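Local coordinates for osmolarity sensor protein EnvZ (Escherichia coli, PDB 5XGA), which senses osmolarity as a histidine kinase, which phosphorylates one of its own histidines and probably passes the phosphate on to a response regulator, at residues N14-L17 with A18-R22; E73-S76 with H77-A80. All blocks are in the same frame, centred on the assembly; numbering follows the deposited sequence.

Interaction 1: N14-L17 with A18-R22; sequences NKVL and AYEVR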
# COMPACT_ATOMS: atom_id res chain seq x y z
N ASN A 14 2.00 -6.29 -3.97
CA ASN A 14 2.46 -5.88 -2.64
C ASN A 14 3.85 -5.24 -2.69
O ASN A 14 4.13 -4.25 -1.98
CB ASN A 14 2.47 -7.09 -1.70
CG ASN A 14 2.52 -6.69 -0.24
OD1 ASN A 14 3.49 -6.98 0.48
ND2 ASN A 14 1.46 -6.03 0.22
N LYS A 15 4.73 -5.79 -3.52
CA LYS A 15 6.08 -5.24 -3.64
C LYS A 15 6.03 -3.84 -4.22
O LYS A 15 6.71 -2.92 -3.76
CB LYS A 15 6.98 -6.11 -4.52
CG LYS A 15 7.26 -7.50 -3.98
CD LYS A 15 8.34 -8.20 -4.81
CE LYS A 15 9.72 -7.89 -4.25
NZ LYS A 15 9.82 -8.28 -2.80
N VAL A 16 5.21 -3.70 -5.26
CA VAL A 16 5.03 -2.42 -5.93
C VAL A 16 4.43 -1.39 -4.98
O VAL A 16 4.95 -0.28 -4.82
CB VAL A 16 4.11 -2.57 -7.15
CG1 VAL A 16 3.60 -1.21 -7.59
CG2 VAL A 16 4.85 -3.30 -8.27
N LEU A 17 3.34 -1.78 -4.35
CA LEU A 17 2.66 -0.93 -3.38
C LEU A 17 3.61 -0.44 -2.27
O LEU A 17 3.60 0.73 -1.90
CB LEU A 17 1.50 -1.70 -2.77
CG LEU A 17 0.66 -1.01 -1.72
CD1 LEU A 17 0.00 0.21 -2.31
CD2 LEU A 17 -0.37 -1.99 -1.18
N ALA A 18 4.41 -1.36 -1.74
CA ALA A 18 5.31 -1.03 -0.64
C ALA A 18 6.31 0.05 -1.03
O ALA A 18 6.52 1.03 -0.30
CB ALA A 18 6.05 -2.28 -0.17
N TYR A 19 6.93 -0.13 -2.19
CA TYR A 19 7.89 0.83 -2.70
C TYR A 19 7.28 2.20 -2.91
O TYR A 19 7.85 3.21 -2.50
CB TYR A 19 8.51 0.36 -4.01
CG TYR A 19 9.70 1.21 -4.36
CD1 TYR A 19 10.77 1.31 -3.48
CD2 TYR A 19 9.75 1.95 -5.54
CE1 TYR A 19 11.87 2.11 -3.76
CE2 TYR A 19 10.85 2.75 -5.84
CZ TYR A 19 11.91 2.82 -4.94
OH TYR A 19 13.00 3.61 -5.21
N GLU A 20 6.10 2.24 -3.53
CA GLU A 20 5.43 3.50 -3.80
C GLU A 20 4.91 4.16 -2.52
O GLU A 20 5.03 5.36 -2.36
CB GLU A 20 4.28 3.30 -4.80
CG GLU A 20 4.75 2.66 -6.10
CD GLU A 20 3.80 2.88 -7.27
OE1 GLU A 20 2.78 3.58 -7.11
OE2 GLU A 20 4.09 2.35 -8.37
N VAL A 21 4.34 3.38 -1.60
CA VAL A 21 3.91 3.96 -0.33
C VAL A 21 5.11 4.51 0.45
O VAL A 21 4.99 5.52 1.14
CB VAL A 21 3.17 2.95 0.52
CG1 VAL A 21 3.00 3.49 1.94
CG2 VAL A 21 1.82 2.66 -0.11
N ARG A 22 6.25 3.85 0.33
CA ARG A 22 7.46 4.32 0.98
C ARG A 22 7.79 5.73 0.49
O ARG A 22 8.16 6.61 1.27
CB ARG A 22 8.61 3.35 0.71
CG ARG A 22 9.84 3.62 1.55
CD ARG A 22 10.94 2.65 1.22
NE ARG A 22 12.23 3.19 1.65
CZ ARG A 22 13.40 2.78 1.16
NH1 ARG A 22 13.45 1.83 0.25
NH2 ARG A 22 14.53 3.34 1.60
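Asn14 O accepts the amide of Ala18 (Asn14 O to Ala18 N 2.9 Å), the first of four successive i to i+4 backbone bonds in helix 10-24. The Ala18 methyl CB lies 3.3 Å from Asn14 O, and its small size suits a buried position against Met79 of helix 73-83. Asn14 OD1 and Lys15 NZ are both hydrogen-bonded to the side-chain amide of Gln78 on that neighbouring helix, while Lys15 O takes the amide of Tyr19. Val16 O receives Glu20 N in a nearly straight bond (N-H...O 167°), and the side chains of Val16 and Glu20 run side by side, pointing the same way. With its CG beside the backbone N (chi1 -56°), Glu20 brings this methylene to 3.2 Å from Val16 O, and the extended chain then carries Glu20 OE2 to 3.7 Å from Val16 CG1. An alanine here would remove everything beyond CB, and would probably leave Val16 CG1 without this flanking neighbour and Ile47 and Leu51 of helix 41-51 less well packed. Leu17 O bonds Val21 N at 2.8 Å, and Leu17 CD1 meets Val21 CG2 at 3.8 Å, branched apolar groups fitting a buried stripe. Chemically, this length of helix therefore combines main-chain bonding throughout with two unlike faces: Leu17 and Val21 offer hydrocarbon alone, whereas Glu20 lends its aliphatic stem to packing and keeps its charge at a partly exposed edge.

Interaction 2: E73-S76 with H77-A80; sequences EFLS and HQMA
The His77 ring lies alongside the Glu73 side chain, and both point the same way. His77 CB is 3.7 Å from Glu73 O, the carbonyl that also accepts His77 N. From there chi1 of -85° sets CG beside the backbone N, on the side of the earlier turn, and His77 CD2 comes 3.3 Å from Glu73 O, which lies in the ring plane at its edge. Farther out, His77 NE2 gives a weak hydrogen bond to Glu73 OE2, 3.0 Å long but bent to 129°. Carboxylate and ring planes stand 66° apart. The Glu73 chain bends after CG, which brings the acid to the ring, and its other oxygen, OE1, is hydrogen-bonded to His71 NE2. Charged and polar residues suit this exposed side. One residue on, Gln78 places CB over a face of the Phe74 ring, and its amide tip passes that ring, with Gln78 OE1 4.1 Å from Phe74 CE2; the amide is engaged by Asn14 and Lys15. On the inward side Ser76, small enough for a buried place, uses OG to bond Tyr72 O and Val89 N, while Leu75 and Met79 bring apolar chains to strand 87-92. The result is an amphipathic alpha-helix laid against an antiparallel sheet, with an i to i+4 glutamate-histidine pair on its exposed side.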
# COMPACT_ATOMS: atom_id res chain seq x y z
N GLU A 73 0.33 -12.72 6.60
CA GLU A 73 1.47 -12.57 7.48
C GLU A 73 2.72 -12.20 6.70
O GLU A 73 3.43 -11.26 7.05
CB GLU A 73 1.70 -13.85 8.28
CG GLU A 73 2.90 -13.83 9.23
CD GLU A 73 2.67 -12.99 10.48
OE1 GLU A 73 1.58 -12.41 10.63
OE2 GLU A 73 3.60 -12.91 11.31
N PHE A 74 2.99 -12.93 5.62
CA PHE A 74 4.18 -12.62 4.85
C PHE A 74 4.06 -11.24 4.22
O PHE A 74 4.99 -10.43 4.30
CB PHE A 74 4.45 -13.67 3.78
CG PHE A 74 5.66 -13.38 2.96
CD1 PHE A 74 6.93 -13.50 3.51
CD2 PHE A 74 5.55 -12.95 1.64
CE1 PHE A 74 8.06 -13.21 2.76
CE2 PHE A 74 6.67 -12.67 0.89
CZ PHE A 74 7.93 -12.79 1.45
N LEU A 75 2.92 -10.95 3.60
CA LEU A 75 2.74 -9.63 2.99
C LEU A 75 2.91 -8.52 4.03
O LEU A 75 3.50 -7.47 3.74
CB LEU A 75 1.37 -9.51 2.33
CG LEU A 75 1.01 -10.47 1.18
CD1 LEU A 75 -0.32 -10.07 0.60
CD2 LEU A 75 2.09 -10.51 0.09
N SER A 76 2.38 -8.73 5.23
CA SER A 76 2.49 -7.72 6.28
C SER A 76 3.95 -7.48 6.67
O SER A 76 4.37 -6.35 6.87
CB SER A 76 1.66 -8.13 7.51
OG SER A 76 0.29 -8.31 7.17
N HIS A 77 4.73 -8.55 6.82
CA HIS A 77 6.14 -8.39 7.17
C HIS A 77 6.93 -7.76 6.02
O HIS A 77 7.76 -6.87 6.23
CB HIS A 77 6.76 -9.73 7.55
CG HIS A 77 6.54 -10.12 8.97
ND1 HIS A 77 7.40 -9.74 9.98
CD2 HIS A 77 5.56 -10.84 9.56
CE1 HIS A 77 6.96 -10.22 11.13
NE2 HIS A 77 5.84 -10.89 10.90
N GLN A 78 6.64 -8.22 4.81
CA GLN A 78 7.29 -7.68 3.62
C GLN A 78 7.00 -6.18 3.51
O GLN A 78 7.90 -5.39 3.24
CB GLN A 78 6.82 -8.42 2.36
CG GLN A 78 7.46 -7.91 1.06
CD GLN A 78 7.00 -8.65 -0.19
OE1 GLN A 78 7.82 -9.21 -0.93
NE2 GLN A 78 5.69 -8.64 -0.45
N MET A 79 5.76 -5.80 3.75
CA MET A 79 5.38 -4.39 3.75
C MET A 79 6.06 -3.66 4.91
O MET A 79 6.65 -2.59 4.72
CB MET A 79 3.86 -4.25 3.84
CG MET A 79 3.36 -2.80 3.92
SD MET A 79 3.48 -1.91 2.34
CE MET A 79 2.40 -2.91 1.29
N ALA A 80 6.01 -4.24 6.10
CA ALA A 80 6.62 -3.60 7.29
C ALA A 80 8.10 -3.30 7.06
O ALA A 80 8.59 -2.21 7.41
CB ALA A 80 6.45 -4.49 8.53

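Interaction 1 comes first along the chain, on helix 10-24, and interaction 2 follows on helix 73-83; their centres lie 11 Å apart. Although each is local to its own helix, the two helices pack against each other. Gln78 is the polar bridge between them, and beside it the packing continues with Asn14 ND2 3.4 Å from Met79 CE. Helix 73-83 also rests on strand 87-92 of the five-stranded antiparallel sheet. At the other end of residues 14-22, Val21 approaches a bound CHAPS molecule, so helix 10-24 lies between the detergent-binding region of this periplasmic domain and helix 73-83.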